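Local coordinates for protein transcriptional regulator (Streptococcus pneumoniae, PDB 2GNP) that is of unknown detailed function but is probably a transcriptional regulator whose putative sugar-binding domain may sense a sugar or sugar-phosphate effector, at residues A[18-23]-A[236-241]; A[188-193]-A[244-249]; A[50-55]-A[111-116]. All coordinates share one frame; numbering follows the deposited sequence.

Overall arrangement
All three contacts are buried in the putative sugar-binding domain and rest on apolar side chains, with no direct hydrogen bond across any of them; in contact 3 Arg52 is partly exposed. Contacts 1 and 2 are neighbours, their centres about 10 Å apart: helix 234-242 packs in contact 1, and the turn that leads from it to strand 248-252 packs in contact 2. Contact 2 is the most central, about 5 Å from the centre of the chain, and purely aliphatic. Contact 1, about 14 Å from that centre, adds a tyrosine ring and bridging water. Contact 3, about 17 Å out, joins two helix ends through a phenylalanine ring and meets contact 2 where Val50 touches His248.

Contact 1 (A[18-23]-A[236-241]); sequences EKYSLE and SILSVL
Tyr20, the last helical residue of helix 5-20, lays its ring against Leu241 and Leu238, one turn apart on helix 234-242. The contact sets the end of helix 5-20, just before strand 24-28, against the helix leading into strand 248-252; the two strands pair in parallel in the Rossmann-like alpha/beta sheet. Leu241 covers one face: its CD1 stands 4.2 Å from the centroid of the Tyr20 ring, 17° off the normal, a CH-pi contact, while its CB lies over the CG and CD2 side. With CG of Tyr20 anti to the carbonyl carbon (chi1 -61°), the ring is carried across to this helix. Lys19 CG backs the other face. Leu238 meets the phenol end obliquely, its CD1 3.6 Å from Tyr20 OH. Leu22 adds a methyl contact, CD2 to Leu241 CD2 at 4.2 Å.

The polar part runs through water. One water bridges the segments, donating to Tyr20 O at 2.9 Å and to Leu241 O at 2.8 Å; a second lies within reach of both oxygens, where other acceptors compete for its protons. Tyr20 O also accepts a bond from Asn244 ND2, and the phenol OH is hydrogen-bonded to Asp263 of helix 253-264.

The chemistry divides the work: Leu241 packs on one ring face through CB and CD1, Asp263 holds the hydroxyl, and water links two last-turn carbonyls that, both acceptors, cannot bond each other.

Contact 2 (A[188-193]-A[244-249]); sequences GEICCR and NLVNHL
Ile190 ends strand 188-190 and opens a type I' beta turn to Arg193, closed by paired backbone bonds, while across from it residues 244-249 leave helix 234-242 through a Schellman motif at Asn244 and run into strand 248-252; the closest pair of CA atoms, those of Ile190 and Leu245, is 8.6 Å apart. The first segment is thus the tip of a beta hairpin made with strand 193-195, and the second a helix-to-strand link in an alpha/beta fold of Rossmann-like type, consistent with the family.

Side chains alone span the gap. Ile190 reaches over with both of its branches and divides them between two neighbours in sequence. Its longer branch, CG1 anti to the backbone N (chi1 -167°), extends CD1 to within 3.6 Å of Val246 CG1, a close methyl-to-methyl approach. The CG2 branch turns instead to Leu245 and rests 4.0 Å from its CD1. The isoleucine therefore forks over consecutive residues of the link. Val156 and Ile158 of strand 153-160 and Leu215 and Leu218 of helix 215-218 also touch Ile190, and Val156 touches Val246 as well, which makes this part of the apolar layer beside the sheet.

Within the hairpin, Glu189 folds its carboxylate back over the turn. Cys192 N donates to Glu189 OE1 at 2.9 Å with an N-H...O angle of 150°, reaching that oxygen on its anti side, 21° out of the carboxylate plane.

Contact 3 (A[50-55]-A[111-116]); sequences VLRNLI and RKFHGE
Ile55 and Phe113 meet where two helices finish: Phe113 is the last helical residue of helix 102-113, and Ile55 is the first residue beyond helix 36-54. Their side chains run at about a right angle to each other, and the contact is a CH-pi one. Ile55 CD1 lies over one face of the phenyl ring, 3.8 Å from its centroid and 14° off the normal, slightly displaced toward the rim. The methyl is nearly equidistant from several ring atoms, with Phe113 CZ at 3.8 Å. The second branch of Ile55 touches the same ring, CG2 approaching Phe113 CD1 at 3.9 Å. CG of Phe113 stands anti to its carbonyl carbon (chi1 -66°), which places the ring so that one face receives the Ile55 methyl.

A looser aliphatic contact completes the apolar set. Arg52, a turn earlier on helix 36-54, passes the edge of the ring near its plane, with CG 4.4 Å from Phe113 CE1. Here only the methylene part of Arg52 takes part; its guanidinium is occupied by Ser78 O through NH2 and more weakly by His77 O through NE.

Both helix ends are tied to residues 73-79: Lys79 NZ bonds to the carbonyls of Arg52 and Ile55, and Lys112 NZ to those of Val73 and Ile76. Ile76 also touches Arg52 and Phe113, Met109 of helix 102-113 touches Ile55, and Phe113 rests on Phe86, which places the contact between two helices packed on the sheet of the alpha/beta fold, beside strand 85-88.

Contact 1 (A[18-23]-A[236-241])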
# COMPACT_ATOMS: atom_id res chain seq x y z
N GLU A 18 3.27 14.56 -14.14
CA GLU A 18 3.12 14.48 -15.60
C GLU A 18 3.96 13.30 -16.16
O GLU A 18 3.51 12.58 -17.09
CB GLU A 18 3.50 15.82 -16.20
CG GLU A 18 3.01 16.02 -17.64
CD GLU A 18 3.87 15.26 -18.63
OE1 GLU A 18 3.30 14.87 -19.68
OE2 GLU A 18 5.11 15.04 -18.36
N LYS A 19 5.12 13.05 -15.57
CA LYS A 19 6.03 12.00 -16.08
C LYS A 19 5.36 10.62 -16.02
O LYS A 19 5.47 9.82 -16.95
CB LYS A 19 7.40 12.02 -15.40
CG LYS A 19 8.41 10.98 -15.96
CD LYS A 19 9.74 11.07 -15.26
CE LYS A 19 10.82 10.17 -15.83
NZ LYS A 19 11.28 10.70 -17.18
N TYR A 20 4.71 10.34 -14.89
CA TYR A 20 4.14 9.02 -14.64
C TYR A 20 2.65 8.97 -14.75
O TYR A 20 2.03 7.92 -14.56
CB TYR A 20 4.58 8.50 -13.27
CG TYR A 20 6.07 8.36 -13.20
CD1 TYR A 20 6.85 9.28 -12.48
CD2 TYR A 20 6.71 7.34 -13.90
CE1 TYR A 20 8.25 9.16 -12.43
CE2 TYR A 20 8.09 7.19 -13.84
CZ TYR A 20 8.89 8.09 -13.12
OH TYR A 20 10.28 8.02 -13.06
N SER A 21 2.03 10.11 -15.06
CA SER A 21 0.59 10.22 -15.15
C SER A 21 -0.11 9.87 -13.84
O SER A 21 -1.15 9.17 -13.76
CB SER A 21 0.03 9.52 -16.38
OG SER A 21 -1.39 9.37 -16.29
N LEU A 22 0.50 10.43 -12.80
CA LEU A 22 0.11 10.19 -11.41
C LEU A 22 -0.80 11.37 -11.05
O LEU A 22 -0.40 12.55 -11.21
CB LEU A 22 1.40 10.20 -10.55
CG LEU A 22 1.15 10.20 -9.07
CD1 LEU A 22 0.66 8.78 -8.69
CD2 LEU A 22 2.41 10.49 -8.28
N GLU A 23 -1.99 11.10 -10.57
CA GLU A 23 -2.97 12.14 -10.25
C GLU A 23 -2.60 13.11 -9.11
O GLU A 23 -2.80 14.31 -9.24
CB GLU A 23 -4.34 11.47 -10.04
CG GLU A 23 -5.42 12.40 -9.63
CD GLU A 23 -6.82 11.71 -9.59
OE1 GLU A 23 -7.14 10.84 -10.47
OE2 GLU A 23 -7.60 12.06 -8.68
N SER A 236 10.79 -0.41 -6.09
CA SER A 236 9.37 -0.76 -5.89
C SER A 236 8.45 0.41 -6.25
O SER A 236 7.41 0.25 -6.95
CB SER A 236 9.08 -1.22 -4.45
OG SER A 236 10.01 -2.20 -4.06
N ILE A 237 8.81 1.60 -5.80
CA ILE A 237 8.01 2.77 -6.10
C ILE A 237 8.02 3.05 -7.61
O ILE A 237 6.97 3.34 -8.21
CB ILE A 237 8.50 4.00 -5.26
CG1 ILE A 237 8.23 3.74 -3.73
CG2 ILE A 237 7.81 5.25 -5.71
CD1 ILE A 237 8.94 4.74 -2.85
N LEU A 238 9.17 2.88 -8.23
CA LEU A 238 9.23 3.14 -9.67
C LEU A 238 8.29 2.15 -10.42
O LEU A 238 7.57 2.53 -11.36
CB LEU A 238 10.67 2.98 -10.12
CG LEU A 238 10.92 3.12 -11.65
CD1 LEU A 238 10.41 4.48 -12.19
CD2 LEU A 238 12.40 2.93 -11.87
N SER A 239 8.24 0.91 -9.95
CA SER A 239 7.35 -0.13 -10.56
C SER A 239 5.90 0.29 -10.46
O SER A 239 5.13 0.29 -11.44
CB SER A 239 7.48 -1.48 -9.89
OG SER A 239 8.76 -2.05 -10.05
N VAL A 240 5.52 0.69 -9.25
CA VAL A 240 4.13 1.12 -8.98
C VAL A 240 3.77 2.32 -9.84
O VAL A 240 2.66 2.39 -10.40
CB VAL A 240 4.06 1.43 -7.46
CG1 VAL A 240 2.82 2.16 -7.18
CG2 VAL A 240 4.16 0.07 -6.66
N LEU A 241 4.70 3.27 -9.98
CA LEU A 241 4.47 4.45 -10.85
C LEU A 241 4.29 4.02 -12.34
O LEU A 241 3.39 4.51 -13.04
CB LEU A 241 5.62 5.41 -10.72
CG LEU A 241 5.70 6.05 -9.35
CD1 LEU A 241 6.97 6.91 -9.26
CD2 LEU A 241 4.45 6.91 -9.18
O HOH W 1 3.25 5.64 -15.59
O HOH W 2 1.81 6.55 -12.06

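Contact 2 (A[188-193]-A[244-249])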
# COMPACT_ATOMS: atom_id res chain seq x y z
N GLY A 188 9.21 -5.86 -5.67
CA GLY A 188 8.44 -5.30 -4.56
C GLY A 188 7.06 -5.91 -4.48
O GLY A 188 6.69 -6.84 -5.27
N GLU A 189 6.30 -5.44 -3.47
CA GLU A 189 4.88 -5.87 -3.33
C GLU A 189 3.98 -4.75 -2.89
O GLU A 189 4.42 -3.77 -2.28
CB GLU A 189 4.64 -7.10 -2.48
CG GLU A 189 4.72 -7.04 -0.95
CD GLU A 189 3.81 -6.09 -0.11
OE1 GLU A 189 2.54 -5.88 -0.22
OE2 GLU A 189 4.44 -5.45 0.79
N ILE A 190 2.72 -4.90 -3.29
CA ILE A 190 1.66 -3.98 -2.88
C ILE A 190 0.44 -4.85 -2.68
O ILE A 190 0.14 -5.73 -3.49
CB ILE A 190 1.49 -2.85 -3.95
CG1 ILE A 190 0.61 -1.69 -3.43
CG2 ILE A 190 0.96 -3.41 -5.36
CD1 ILE A 190 0.64 -0.43 -4.40
N CYS A 191 -0.30 -4.64 -1.58
CA CYS A 191 -1.44 -5.49 -1.25
C CYS A 191 -1.08 -6.99 -1.29
O CYS A 191 -1.90 -7.80 -1.66
CB CYS A 191 -2.63 -5.23 -2.15
SG CYS A 191 -3.31 -3.57 -1.86
N CYS A 192 0.15 -7.29 -0.92
CA CYS A 192 0.68 -8.64 -0.84
C CYS A 192 0.81 -9.34 -2.19
O CYS A 192 0.89 -10.58 -2.24
CB CYS A 192 -0.19 -9.44 0.18
SG CYS A 192 -0.11 -8.70 1.85
N ARG A 193 0.85 -8.57 -3.26
CA ARG A 193 1.11 -9.07 -4.63
C ARG A 193 2.45 -8.57 -5.09
O ARG A 193 2.79 -7.41 -4.88
CB ARG A 193 -0.01 -8.75 -5.59
CG ARG A 193 -1.29 -9.50 -5.12
CD ARG A 193 -2.44 -9.07 -6.02
NE ARG A 193 -3.70 -9.74 -5.67
CZ ARG A 193 -3.95 -11.02 -5.91
NH1 ARG A 193 -3.01 -11.78 -6.51
NH2 ARG A 193 -5.13 -11.57 -5.54
N ASN A 244 1.06 2.37 -12.93
CA ASN A 244 -0.07 3.19 -12.41
C ASN A 244 -0.93 2.40 -11.44
O ASN A 244 -2.16 2.44 -11.52
CB ASN A 244 -0.93 3.77 -13.54
CG ASN A 244 -0.14 4.70 -14.43
OD1 ASN A 244 0.24 4.34 -15.54
ND2 ASN A 244 0.10 5.90 -13.96
N LEU A 245 -0.27 1.64 -10.56
CA LEU A 245 -1.00 0.80 -9.57
C LEU A 245 -1.75 1.60 -8.52
O LEU A 245 -2.77 1.13 -8.03
CB LEU A 245 -0.15 -0.25 -8.90
CG LEU A 245 0.57 -1.20 -9.88
CD1 LEU A 245 1.45 -2.25 -9.13
CD2 LEU A 245 -0.47 -1.94 -10.80
N VAL A 246 -1.24 2.78 -8.16
CA VAL A 246 -1.99 3.73 -7.36
C VAL A 246 -1.95 5.09 -8.05
O VAL A 246 -1.18 5.33 -8.99
CB VAL A 246 -1.38 3.88 -5.92
CG1 VAL A 246 -1.31 2.49 -5.20
CG2 VAL A 246 -0.01 4.47 -6.07
N ASN A 247 -2.82 5.97 -7.62
CA ASN A 247 -2.94 7.32 -8.23
C ASN A 247 -2.57 8.46 -7.32
O ASN A 247 -2.73 9.60 -7.71
CB ASN A 247 -4.30 7.55 -8.92
CG ASN A 247 -5.46 7.40 -8.00
OD1 ASN A 247 -5.36 7.70 -6.81
ND2 ASN A 247 -6.56 6.82 -8.52
N HIS A 248 -2.14 8.15 -6.09
CA HIS A 248 -1.69 9.19 -5.14
C HIS A 248 -0.56 8.66 -4.31
O HIS A 248 -0.69 7.61 -3.64
CB HIS A 248 -2.86 9.55 -4.25
CG HIS A 248 -2.65 10.81 -3.42
ND1 HIS A 248 -3.72 11.54 -2.93
CD2 HIS A 248 -1.53 11.44 -3.00
CE1 HIS A 248 -3.25 12.58 -2.24
NE2 HIS A 248 -1.93 12.55 -2.28
N LEU A 249 0.57 9.36 -4.37
CA LEU A 249 1.75 8.91 -3.68
C LEU A 249 2.22 10.00 -2.72
O LEU A 249 2.13 11.15 -3.04
CB LEU A 249 2.88 8.57 -4.71
CG LEU A 249 4.26 8.18 -4.11
CD1 LEU A 249 4.24 6.89 -3.29
CD2 LEU A 249 5.41 8.14 -5.17

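Contact 3 (A[50-55]-A[111-116])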
# COMPACT_ATOMS: atom_id res chain seq x y z
N VAL A 50 -3.81 14.51 4.61
CA VAL A 50 -4.30 14.17 3.29
C VAL A 50 -5.46 13.17 3.40
O VAL A 50 -6.55 13.38 2.84
CB VAL A 50 -3.20 13.61 2.39
CG1 VAL A 50 -3.87 12.92 1.23
CG2 VAL A 50 -2.25 14.74 1.90
N LEU A 51 -5.28 12.10 4.18
CA LEU A 51 -6.36 11.09 4.25
C LEU A 51 -7.65 11.63 4.92
O LEU A 51 -8.78 11.39 4.47
CB LEU A 51 -5.85 9.84 4.99
CG LEU A 51 -6.85 8.71 5.11
CD1 LEU A 51 -7.27 8.21 3.72
CD2 LEU A 51 -6.19 7.54 5.87
N ARG A 52 -7.48 12.39 6.01
CA ARG A 52 -8.64 12.91 6.71
C ARG A 52 -9.51 13.75 5.74
O ARG A 52 -10.75 13.70 5.75
CB ARG A 52 -8.20 13.72 7.96
CG ARG A 52 -9.38 14.37 8.69
CD ARG A 52 -8.97 15.06 9.98
NE ARG A 52 -10.14 15.42 10.82
CZ ARG A 52 -10.90 16.51 10.67
NH1 ARG A 52 -10.72 17.35 9.65
NH2 ARG A 52 -11.90 16.72 11.52
N ASN A 53 -8.85 14.55 4.89
CA ASN A 53 -9.56 15.35 3.89
C ASN A 53 -10.30 14.58 2.80
O ASN A 53 -11.28 15.06 2.19
CB ASN A 53 -8.58 16.35 3.29
CG ASN A 53 -8.40 17.57 4.18
OD1 ASN A 53 -9.28 17.87 5.01
ND2 ASN A 53 -7.27 18.28 4.04
N LEU A 54 -9.79 13.38 2.51
CA LEU A 54 -10.37 12.48 1.53
C LEU A 54 -11.61 11.80 2.07
O LEU A 54 -12.53 11.49 1.32
CB LEU A 54 -9.35 11.42 1.08
CG LEU A 54 -8.09 11.88 0.31
CD1 LEU A 54 -7.22 10.66 -0.05
CD2 LEU A 54 -8.44 12.75 -0.94
N ILE A 55 -11.64 11.57 3.38
CA ILE A 55 -12.73 10.82 3.98
C ILE A 55 -14.01 11.66 4.10
O ILE A 55 -14.03 12.72 4.73
CB ILE A 55 -12.34 10.15 5.32
CG1 ILE A 55 -11.17 9.18 5.08
CG2 ILE A 55 -13.54 9.39 5.91
CD1 ILE A 55 -10.46 8.61 6.40
N ARG A 111 -12.49 3.72 15.16
CA ARG A 111 -12.61 4.57 16.35
C ARG A 111 -12.65 6.05 16.00
O ARG A 111 -13.37 6.82 16.65
CB ARG A 111 -11.49 4.28 17.35
CG ARG A 111 -11.55 2.86 17.92
CD ARG A 111 -10.45 2.71 18.97
NE ARG A 111 -10.77 3.50 20.15
CZ ARG A 111 -9.87 3.87 21.08
NH1 ARG A 111 -8.58 3.57 20.94
NH2 ARG A 111 -10.28 4.58 22.13
N LYS A 112 -11.86 6.43 15.00
CA LYS A 112 -11.70 7.84 14.68
C LYS A 112 -12.76 8.35 13.72
O LYS A 112 -13.06 9.53 13.70
CB LYS A 112 -10.30 8.10 14.17
CG LYS A 112 -9.32 8.10 15.35
CD LYS A 112 -7.95 8.49 14.98
CE LYS A 112 -7.05 8.75 16.21
NZ LYS A 112 -5.66 8.81 15.71
N PHE A 113 -13.36 7.45 12.93
CA PHE A 113 -14.31 7.85 11.90
C PHE A 113 -15.69 7.18 12.06
O PHE A 113 -16.56 7.29 11.19
CB PHE A 113 -13.70 7.59 10.51
CG PHE A 113 -12.51 8.46 10.24
CD1 PHE A 113 -12.67 9.76 9.69
CD2 PHE A 113 -11.23 8.02 10.56
CE1 PHE A 113 -11.53 10.57 9.48
CE2 PHE A 113 -10.10 8.80 10.41
CZ PHE A 113 -10.23 10.09 9.84
N HIS A 114 -15.84 6.50 13.20
CA HIS A 114 -17.01 5.76 13.60
C HIS A 114 -17.54 4.94 12.46
O HIS A 114 -18.72 5.00 12.13
CB HIS A 114 -18.07 6.67 14.16
CG HIS A 114 -17.78 7.07 15.56
ND1 HIS A 114 -18.15 6.30 16.64
CD2 HIS A 114 -17.06 8.11 16.05
CE1 HIS A 114 -17.71 6.87 17.75
NE2 HIS A 114 -17.05 7.97 17.42
N GLY A 115 -16.67 4.13 11.89
CA GLY A 115 -17.11 3.34 10.73
C GLY A 115 -17.41 1.89 11.09
O GLY A 115 -17.03 1.38 12.17
N GLU A 116 -18.07 1.21 10.16
CA GLU A 116 -18.41 -0.16 10.31
C GLU A 116 -17.24 -0.92 9.67
O GLU A 116 -16.68 -0.41 8.71
CB GLU A 116 -19.74 -0.39 9.60
CG GLU A 116 -20.48 -1.53 10.20
CD GLU A 116 -21.83 -1.87 9.50
OE1 GLU A 116 -22.51 -0.96 8.90
OE2 GLU A 116 -22.18 -3.04 9.62